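Local coordinates for SnoaL-like domain-containing protein (Methylibium petroleiphilum PM1, PDB 3G16) that is of unknown function but adopts the cystatin-like fold of the SnoaL-like family, and may bind a small molecule in a pocket between its helices and its curved sheet, at residues D21-A26 and H60-A65; G46-A51 and A122-P127; E90-K95 and D99-G104. All blocks are in the same frame, centred on the assembly; numbering follows the deposited sequence.

Contact 1: residues D21-A26 and H60-A65; sequences DGCNEA and HRWRTA
The sulfur of C23 packs obliquely against the five-membered ring of W62: SG stands 3.7 Å from CD1 of W62, 43° off the ring normal, as a cysteine sulfur-aromatic contact. On W62, CG lies anti to the carbonyl carbon (chi1 -65°), a torsion that swings the indole off helix 55-69 with CD1 on the side of C23. Its NE1 is taken by the hydroxyl of Y19, a bond that helps to fix the rotation of the indole, while W73 and F52 meet it edge to face. M31 touches both C23 and W62, and a bound unidentified ligand lies next to W62. Beside this cluster, CG of R63 packs 4.1 Å from CB of A26. CG anti to the backbone N (chi1 175°) and an extended chain carry the guanidinium past A26 to salt bridges with E67 and E28. A26 itself has positive phi, and its N bonds to O of C23 at 3.1 Å, back into the last helical turn. The contact thus joins the C-terminal end of helix 9-24, closed beside R63 by a Schellman motif, to helix 55-69 in the helical layer of a cystatin-like, NTF2-type fold.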
loop_
_atom_site.group_PDB
_atom_site.type_symbol
_atom_site.label_atom_id
_atom_site.label_comp_id
_atom_site.label_asym_id
_atom_site.label_seq_id
_atom_site.Cartn_x
_atom_site.Cartn_y
_atom_site.Cartn_z
ATOM N N ASP A 21 15.920 9.771 -2.161
ATOM C CA ASP A 21 16.978 10.594 -2.778
ATOM C C ASP A 21 18.030 9.679 -3.382
ATOM O O ASP A 21 18.478 9.839 -4.492
ATOM C CB ASP A 21 17.634 11.517 -1.773
ATOM C CG ASP A 21 16.763 12.710 -1.378
ATOM O OD1 ASP A 21 15.661 12.870 -1.876
ATOM O OD2 ASP A 21 17.255 13.474 -0.476
ATOM N N GLY A 22 18.475 8.732 -2.584
ATOM C CA GLY A 22 19.485 7.789 -3.029
ATOM C C GLY A 22 19.050 6.983 -4.237
ATOM O O GLY A 22 19.848 6.697 -5.130
ATOM N N CYS A 23 17.785 6.583 -4.241
ATOM C CA CYS A 23 17.232 5.906 -5.416
ATOM C C CYS A 23 17.374 6.784 -6.659
ATOM O O CYS A 23 17.933 6.372 -7.663
ATOM C CB CYS A 23 15.740 5.592 -5.229
ATOM S SG CYS A 23 15.402 4.280 -3.999
ATOM N N ASN A 24 16.886 8.029 -6.583
ATOM C CA ASN A 24 16.956 8.898 -7.767
ATOM C C ASN A 24 18.371 9.222 -8.189
ATOM O O ASN A 24 18.651 9.396 -9.368
ATOM C CB ASN A 24 16.103 10.158 -7.588
ATOM C CG ASN A 24 14.642 9.834 -7.601
ATOM O OD1 ASN A 24 14.261 8.825 -8.210
ATOM N ND2 ASN A 24 13.811 10.645 -6.962
ATOM N N GLU A 25 19.272 9.275 -7.205
ATOM C CA GLU A 25 20.681 9.599 -7.433
ATOM C C GLU A 25 21.503 8.378 -7.828
ATOM O O GLU A 25 22.726 8.519 -8.078
ATOM C CB GLU A 25 21.277 10.267 -6.174
ATOM C CG GLU A 25 20.736 11.659 -5.891
ATOM C CD GLU A 25 21.022 12.226 -4.510
ATOM O OE1 GLU A 25 21.403 11.456 -3.621
ATOM O OE2 GLU A 25 20.775 13.439 -4.334
ATOM N N ALA A 26 20.886 7.204 -7.870
ATOM C CA ALA A 26 21.637 5.997 -8.181
ATOM C C ALA A 26 22.873 5.872 -7.278
ATOM O O ALA A 26 23.959 5.518 -7.713
ATOM C CB ALA A 26 21.985 5.945 -9.670
ATOM N N HIS A 60 21.673 -2.026 -5.388
ATOM C CA HIS A 60 22.232 -2.349 -6.695
ATOM C C HIS A 60 21.137 -2.389 -7.753
ATOM O O HIS A 60 21.323 -1.895 -8.886
ATOM C CB HIS A 60 22.972 -3.694 -6.627
ATOM C CG HIS A 60 23.681 -4.034 -7.897
ATOM N ND1 HIS A 60 24.591 -3.156 -8.445
ATOM C CD2 HIS A 60 23.701 -5.145 -8.674
ATOM C CE1 HIS A 60 25.133 -3.707 -9.518
ATOM N NE2 HIS A 60 24.586 -4.889 -9.701
ATOM N N ARG A 61 19.998 -2.988 -7.402
ATOM C CA ARG A 61 18.933 -3.162 -8.372
ATOM C C ARG A 61 18.275 -1.829 -8.722
ATOM O O ARG A 61 17.989 -1.572 -9.885
ATOM C CB ARG A 61 17.975 -4.261 -7.894
ATOM C CG ARG A 61 18.701 -5.656 -7.931
ATOM C CD ARG A 61 18.025 -6.750 -7.205
ATOM N NE ARG A 61 18.967 -7.831 -6.954
ATOM C CZ ARG A 61 18.649 -8.962 -6.313
ATOM N NH1 ARG A 61 17.389 -9.254 -6.014
ATOM N NH2 ARG A 61 19.593 -9.855 -6.045
ATOM N N TRP A 62 18.125 -0.936 -7.749
ATOM C CA TRP A 62 17.589 0.385 -8.090
ATOM C C TRP A 62 18.623 1.177 -8.886
ATOM O O TRP A 62 18.246 1.903 -9.796
ATOM C CB TRP A 62 17.125 1.161 -6.887
ATOM C CG TRP A 62 15.976 0.613 -6.141
ATOM C CD1 TRP A 62 15.787 0.701 -4.799
ATOM C CD2 TRP A 62 14.824 -0.103 -6.651
ATOM N NE1 TRP A 62 14.612 0.113 -4.427
ATOM C CE2 TRP A 62 13.998 -0.382 -5.542
ATOM C CE3 TRP A 62 14.382 -0.524 -7.924
ATOM C CZ2 TRP A 62 12.787 -1.057 -5.658
ATOM C CZ3 TRP A 62 13.141 -1.190 -8.022
ATOM C CH2 TRP A 62 12.388 -1.467 -6.886
ATOM N N ARG A 63 19.928 1.054 -8.613
ATOM C CA ARG A 63 20.908 1.739 -9.417
ATOM C C ARG A 63 20.787 1.267 -10.877
ATOM O O ARG A 63 20.811 2.089 -11.806
ATOM C CB ARG A 63 22.296 1.450 -8.906
ATOM C CG ARG A 63 23.363 2.065 -9.810
ATOM C CD ARG A 63 24.646 1.503 -9.516
ATOM N NE ARG A 63 25.660 1.895 -10.462
ATOM C CZ ARG A 63 26.755 1.186 -10.612
ATOM N NH1 ARG A 63 26.904 0.052 -9.900
ATOM N NH2 ARG A 63 27.677 1.591 -11.476
ATOM N N THR A 64 20.607 -0.028 -11.096
ATOM C CA THR A 64 20.430 -0.595 -12.420
ATOM C C THR A 64 19.203 0.012 -13.107
ATOM O O THR A 64 19.216 0.328 -14.300
ATOM C CB THR A 64 20.263 -2.130 -12.281
ATOM O OG1 THR A 64 21.445 -2.679 -11.670
ATOM C CG2 THR A 64 20.010 -2.781 -13.631
ATOM N N ALA A 65 18.133 0.152 -12.332
ATOM C CA ALA A 65 16.895 0.692 -12.875
ATOM C C ALA A 65 17.092 2.118 -13.349
ATOM O O ALA A 65 16.587 2.516 -14.422
ATOM C CB ALA A 65 15.762 0.646 -11.845
#

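Contact 2: residues G46-A51 and A122-P127; sequences GMYGGA and AFYASP
Two tyrosine rings and a selenomethionine meet here: the methyl CE of M47 sits over one face of the Y48 ring, near its rim, while SE of M47 lies in plane at the edge of the Y124 ring. The latter is a Met-aromatic contact, with SE 5.2 Å from the centroid of the Y124 ring. It joins the loop between strands 39-42 and 52-53, folded as a type I' turn from M47 to G50, to the end of strand 116-124. The side chain of M47 is bent at chi2 (-57°) and again at chi3, and this curl brings CE to 3.5 Å from OH of Y124 while CG packs 3.6 Å from CE2 of Y124. L102, F43 and P44 also touch Y124. Its hydroxyl bonds to an unidentified ligand, probably from the crystallisation liquor, and the hydroxyl of Y48 also bonds to unidentified ligand, consistent with a pocket wall. Replacing Y124 by alanine would probably open a gap beside M47, whose SE and CG would lose their aromatic neighbour while CE kept only Y48, and cost the ligand a hydrogen bond. CE2 of Y48 lies 3.6 Å from OH of Y124.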
loop_
_atom_site.group_PDB
_atom_site.type_symbol
_atom_site.label_atom_id
_atom_site.label_comp_id
_atom_site.label_asym_id
_atom_site.label_seq_id
_atom_site.Cartn_x
_atom_site.Cartn_y
_atom_site.Cartn_z
ATOM N N GLY A 46 5.756 -12.369 -9.214
ATOM C CA GLY A 46 5.928 -12.234 -10.648
ATOM C C GLY A 46 6.809 -11.077 -11.012
ATOM O O GLY A 46 7.221 -10.963 -12.180
HETATM N N MSE A 47 7.156 -10.249 -10.033
HETATM C CA MSE A 47 7.973 -9.082 -10.280
HETATM C C MSE A 47 9.412 -9.244 -9.835
HETATM O O MSE A 47 9.668 -9.678 -8.717
HETATM C CB MSE A 47 7.433 -7.858 -9.544
HETATM C CG MSE A 47 6.099 -7.349 -10.000
HETATM SE SE MSE A 47 6.037 -6.891 -11.894
HETATM C CE MSE A 47 7.318 -5.680 -11.878
ATOM N N TYR A 48 10.310 -8.891 -10.760
ATOM C CA TYR A 48 11.730 -8.754 -10.501
ATOM C C TYR A 48 12.320 -10.059 -10.016
ATOM O O TYR A 48 13.319 -10.051 -9.289
ATOM C CB TYR A 48 12.014 -7.568 -9.542
ATOM C CG TYR A 48 11.435 -6.218 -9.949
ATOM C CD1 TYR A 48 11.379 -5.814 -11.291
ATOM C CD2 TYR A 48 10.920 -5.327 -8.990
ATOM C CE1 TYR A 48 10.844 -4.587 -11.658
ATOM C CE2 TYR A 48 10.392 -4.085 -9.369
ATOM C CZ TYR A 48 10.360 -3.716 -10.687
ATOM O OH TYR A 48 9.823 -2.487 -11.088
ATOM N N GLY A 49 11.719 -11.173 -10.400
ATOM C CA GLY A 49 12.142 -12.511 -10.028
ATOM C C GLY A 49 11.997 -12.925 -8.595
ATOM O O GLY A 49 12.386 -14.004 -8.217
ATOM N N GLY A 50 11.358 -12.067 -7.778
ATOM C CA GLY A 50 11.207 -12.334 -6.367
ATOM C C GLY A 50 11.708 -11.156 -5.535
ATOM O O GLY A 50 11.884 -10.063 -6.027
ATOM N N ALA A 51 11.891 -11.434 -4.256
ATOM C CA ALA A 51 12.274 -10.372 -3.303
ATOM C C ALA A 51 13.703 -9.939 -3.546
ATOM O O ALA A 51 14.526 -10.647 -4.177
ATOM C CB ALA A 51 12.176 -10.912 -1.859
ATOM N N ALA A 122 5.804 -3.844 -1.226
ATOM C CA ALA A 122 5.210 -2.949 -2.226
ATOM C C ALA A 122 4.066 -3.579 -3.009
ATOM O O ALA A 122 4.066 -4.777 -3.314
ATOM C CB ALA A 122 6.270 -2.480 -3.226
ATOM N N PHE A 123 3.100 -2.720 -3.314
ATOM C CA PHE A 123 1.838 -3.054 -3.990
ATOM C C PHE A 123 1.663 -2.071 -5.124
ATOM O O PHE A 123 2.152 -0.935 -5.037
ATOM C CB PHE A 123 0.675 -2.952 -3.022
ATOM C CG PHE A 123 0.880 -3.806 -1.797
ATOM C CD1 PHE A 123 0.497 -5.122 -1.766
ATOM C CD2 PHE A 123 1.551 -3.310 -0.700
ATOM C CE1 PHE A 123 0.727 -5.936 -0.649
ATOM C CE2 PHE A 123 1.794 -4.105 0.429
ATOM C CZ PHE A 123 1.370 -5.402 0.440
ATOM N N TYR A 124 0.935 -2.472 -6.156
ATOM C CA TYR A 124 0.820 -1.677 -7.369
ATOM C C TYR A 124 -0.569 -1.265 -7.741
ATOM O O TYR A 124 -1.530 -2.004 -7.508
ATOM C CB TYR A 124 1.343 -2.471 -8.567
ATOM C CG TYR A 124 2.801 -2.848 -8.591
ATOM C CD1 TYR A 124 3.755 -2.225 -7.775
ATOM C CD2 TYR A 124 3.251 -3.785 -9.522
ATOM C CE1 TYR A 124 5.136 -2.566 -7.884
ATOM C CE2 TYR A 124 4.598 -4.112 -9.622
ATOM C CZ TYR A 124 5.506 -3.512 -8.798
ATOM O OH TYR A 124 6.842 -3.798 -8.915
ATOM N N ALA A 125 -0.673 -0.117 -8.431
ATOM C CA ALA A 125 -1.923 0.278 -9.065
ATOM C C ALA A 125 -2.024 -0.445 -10.402
ATOM O O ALA A 125 -2.085 0.180 -11.472
ATOM C CB ALA A 125 -1.949 1.801 -9.285
ATOM N N SER A 126 -2.038 -1.779 -10.348
ATOM C CA SER A 126 -2.108 -2.604 -11.530
ATOM C C SER A 126 -3.301 -3.550 -11.370
ATOM O O SER A 126 -3.547 -4.042 -10.270
ATOM C CB SER A 126 -0.786 -3.339 -11.707
ATOM O OG SER A 126 -0.798 -4.103 -12.900
ATOM N N PRO A 127 -4.061 -3.792 -12.438
ATOM C CA PRO A 127 -5.209 -4.662 -12.261
ATOM C C PRO A 127 -4.832 -6.087 -11.868
ATOM O O PRO A 127 -3.718 -6.553 -12.120
ATOM C CB PRO A 127 -5.890 -4.606 -13.644
ATOM C CG PRO A 127 -4.898 -4.264 -14.570
ATOM C CD PRO A 127 -3.933 -3.328 -13.818
#

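Contact 3: residues E90-K95 and D99-G104; sequences EWTHFK and DKVLRG
W91 lays its indole over the backbone of G104, whose CA stands 3.7 Å from the centroid of the six-membered ring and over its face, a CH-pi contact. With chi1 at 53°, CG sits between the backbone N and the carbonyl carbon, the crowded position, and the ring folds back across the neighbouring strand. A side chain at G104 would collide with CZ2 of W91, so glycine suits the site. Further along, CZ3 of W91 packs 4.1 Å from CG of L102. On the other side of the sheet T92 and R103 lie side by side, pointing the same way. T92 holds OG1 anti to its carbonyl carbon (chi1 -60°), where it accepts from NH1 of R103 at 2.8 Å, a bent bond whose acceptor is tilted 25° from the guanidinium plane; OG1 also bonds to D76. The T92 methyl CG2 lies over one face of the F94 ring, toward its rim, and CD1 of F94 meets CG2 of V101 at 3.8 Å. These pairs ride on an antiparallel hairpin whose backbone bonds include H93 N to O of L102 at 2.7 Å; a G1 beta bulge at D99 and K100 opposite K95 starts the second strand. The chemistry implies that both faces of the hairpin serve the dimer, R103 through a salt bridge to E136 of the second subunit and K95 through Q128 of that subunit, while H93, held by S71, lies beside the unidentified ligand.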
loop_
_atom_site.group_PDB
_atom_site.type_symbol
_atom_site.label_atom_id
_atom_site.label_comp_id
_atom_site.label_asym_id
_atom_site.label_seq_id
_atom_site.Cartn_x
_atom_site.Cartn_y
_atom_site.Cartn_z
ATOM N N GLU A 90 2.832 6.263 -0.566
ATOM C CA GLU A 90 2.207 6.184 -1.895
ATOM C C GLU A 90 3.235 6.809 -2.805
ATOM O O GLU A 90 3.745 7.888 -2.488
ATOM C CB GLU A 90 0.900 6.951 -1.986
ATOM C CG GLU A 90 0.125 6.763 -3.261
ATOM C CD GLU A 90 -1.099 7.657 -3.328
ATOM O OE1 GLU A 90 -1.054 8.767 -2.726
ATOM O OE2 GLU A 90 -2.081 7.268 -3.975
ATOM N N TRP A 91 3.606 6.102 -3.864
ATOM C CA TRP A 91 4.714 6.507 -4.693
ATOM C C TRP A 91 4.417 6.404 -6.190
ATOM O O TRP A 91 3.441 5.750 -6.607
ATOM C CB TRP A 91 5.967 5.656 -4.336
ATOM C CG TRP A 91 5.712 4.172 -4.380
ATOM C CD1 TRP A 91 5.520 3.379 -3.291
ATOM C CD2 TRP A 91 5.585 3.302 -5.526
ATOM N NE1 TRP A 91 5.253 2.080 -3.676
ATOM C CE2 TRP A 91 5.317 1.995 -5.037
ATOM C CE3 TRP A 91 5.723 3.484 -6.901
ATOM C CZ2 TRP A 91 5.133 0.896 -5.887
ATOM C CZ3 TRP A 91 5.545 2.392 -7.748
ATOM C CH2 TRP A 91 5.251 1.112 -7.226
ATOM N N THR A 92 5.286 6.999 -6.987
ATOM C CA THR A 92 5.243 6.866 -8.430
ATOM C C THR A 92 6.641 6.494 -8.877
ATOM O O THR A 92 7.628 7.105 -8.446
ATOM C CB THR A 92 4.789 8.139 -9.149
ATOM O OG1 THR A 92 3.462 8.467 -8.696
ATOM C CG2 THR A 92 4.767 7.966 -10.686
ATOM N N HIS A 93 6.708 5.481 -9.727
ATOM C CA HIS A 93 7.921 5.045 -10.393
ATOM C C HIS A 93 7.761 5.462 -11.868
ATOM O O HIS A 93 6.989 4.857 -12.631
ATOM C CB HIS A 93 8.085 3.528 -10.223
ATOM C CG HIS A 93 9.300 2.963 -10.902
ATOM N ND1 HIS A 93 9.662 1.637 -10.770
ATOM C CD2 HIS A 93 10.267 3.553 -11.644
ATOM C CE1 HIS A 93 10.763 1.430 -11.486
ATOM N NE2 HIS A 93 11.158 2.578 -12.016
ATOM N N PHE A 94 8.455 6.516 -12.268
ATOM C CA PHE A 94 8.461 6.982 -13.634
ATOM C C PHE A 94 9.562 6.227 -14.355
ATOM O O PHE A 94 10.727 6.388 -14.044
ATOM C CB PHE A 94 8.747 8.485 -13.723
ATOM C CG PHE A 94 7.616 9.352 -13.245
ATOM C CD1 PHE A 94 6.541 9.573 -14.056
ATOM C CD2 PHE A 94 7.640 9.930 -11.984
ATOM C CE1 PHE A 94 5.469 10.369 -13.619
ATOM C CE2 PHE A 94 6.578 10.728 -11.538
ATOM C CZ PHE A 94 5.495 10.907 -12.379
ATOM N N LYS A 95 9.184 5.376 -15.302
ATOM C CA LYS A 95 10.160 4.632 -16.120
ATOM C C LYS A 95 10.390 5.535 -17.321
ATOM O O LYS A 95 9.898 5.302 -18.423
ATOM C CB LYS A 95 9.596 3.269 -16.502
ATOM C CG LYS A 95 9.392 2.399 -15.305
ATOM C CD LYS A 95 8.626 1.191 -15.702
ATOM C CE LYS A 95 8.378 0.302 -14.600
ATOM N NZ LYS A 95 7.659 -0.836 -15.256
ATOM N N ASP A 99 8.762 5.786 -21.307
ATOM C CA ASP A 99 7.577 6.589 -21.266
ATOM C C ASP A 99 6.431 5.815 -20.586
ATOM O O ASP A 99 5.295 5.793 -21.069
ATOM C CB ASP A 99 7.152 7.039 -22.677
ATOM C CG ASP A 99 6.184 8.213 -22.643
ATOM O OD1 ASP A 99 6.281 9.044 -21.698
ATOM O OD2 ASP A 99 5.359 8.322 -23.578
ATOM N N LYS A 100 6.746 5.203 -19.447
ATOM C CA LYS A 100 5.754 4.465 -18.662
ATOM C C LYS A 100 5.742 4.983 -17.248
ATOM O O LYS A 100 6.738 5.550 -16.743
ATOM C CB LYS A 100 6.040 2.969 -18.636
ATOM C CG LYS A 100 5.933 2.401 -20.035
ATOM C CD LYS A 100 6.243 0.957 -20.138
ATOM C CE LYS A 100 5.090 0.126 -19.728
ATOM N NZ LYS A 100 5.170 -1.186 -20.455
ATOM N N VAL A 101 4.577 4.874 -16.643
ATOM C CA VAL A 101 4.342 5.317 -15.282
ATOM C C VAL A 101 3.724 4.171 -14.493
ATOM O O VAL A 101 2.782 3.513 -14.975
ATOM C CB VAL A 101 3.379 6.507 -15.222
ATOM C CG1 VAL A 101 3.140 6.953 -13.799
ATOM C CG2 VAL A 101 3.918 7.676 -16.070
ATOM N N LEU A 102 4.296 3.862 -13.342
ATOM C CA LEU A 102 3.749 2.843 -12.439
ATOM C C LEU A 102 3.569 3.506 -11.081
ATOM O O LEU A 102 4.527 4.034 -10.538
ATOM C CB LEU A 102 4.686 1.655 -12.300
ATOM C CG LEU A 102 4.359 0.571 -11.251
ATOM C CD1 LEU A 102 2.968 -0.067 -11.530
ATOM C CD2 LEU A 102 5.478 -0.475 -11.186
ATOM N N ARG A 103 2.349 3.532 -10.549
ATOM C CA ARG A 103 2.102 4.044 -9.212
ATOM C C ARG A 103 1.791 2.884 -8.275
ATOM O O ARG A 103 1.370 1.818 -8.681
ATOM C CB ARG A 103 0.976 5.039 -9.239
ATOM C CG ARG A 103 1.263 6.171 -10.231
ATOM C CD ARG A 103 0.383 7.327 -9.957
ATOM N NE ARG A 103 0.230 8.310 -11.050
ATOM C CZ ARG A 103 0.754 9.532 -11.085
ATOM N NH1 ARG A 103 1.575 9.968 -10.156
ATOM N NH2 ARG A 103 0.415 10.352 -12.064
ATOM N N GLY A 104 2.006 3.102 -7.005
ATOM C CA GLY A 104 1.770 2.089 -5.996
ATOM C C GLY A 104 1.854 2.600 -4.594
ATOM O O GLY A 104 1.949 3.808 -4.365
#

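The three contacts belong to one compact domain. Contact 1 packs helix 9-24 against helix 55-69, and its second segment follows the loop of contact 2, so those two alternate along the chain; contact 3 is nested inside the loop that contact 2 closes. The centres of contacts 1 and 2 lie about 18 Å apart. Contact 3 is centred about 12 Å from the centre of contact 2. Contacts 2 and 3 share the sheet, where strands 100-111 and 116-124 are neighbours, and Y124 packs on W91. W62 touches Y48, linking helices to loop. Each contact has a side chain beside unidentified ligand, consistent with a shared pocket between helices and sheet, and the second subunit borders all three.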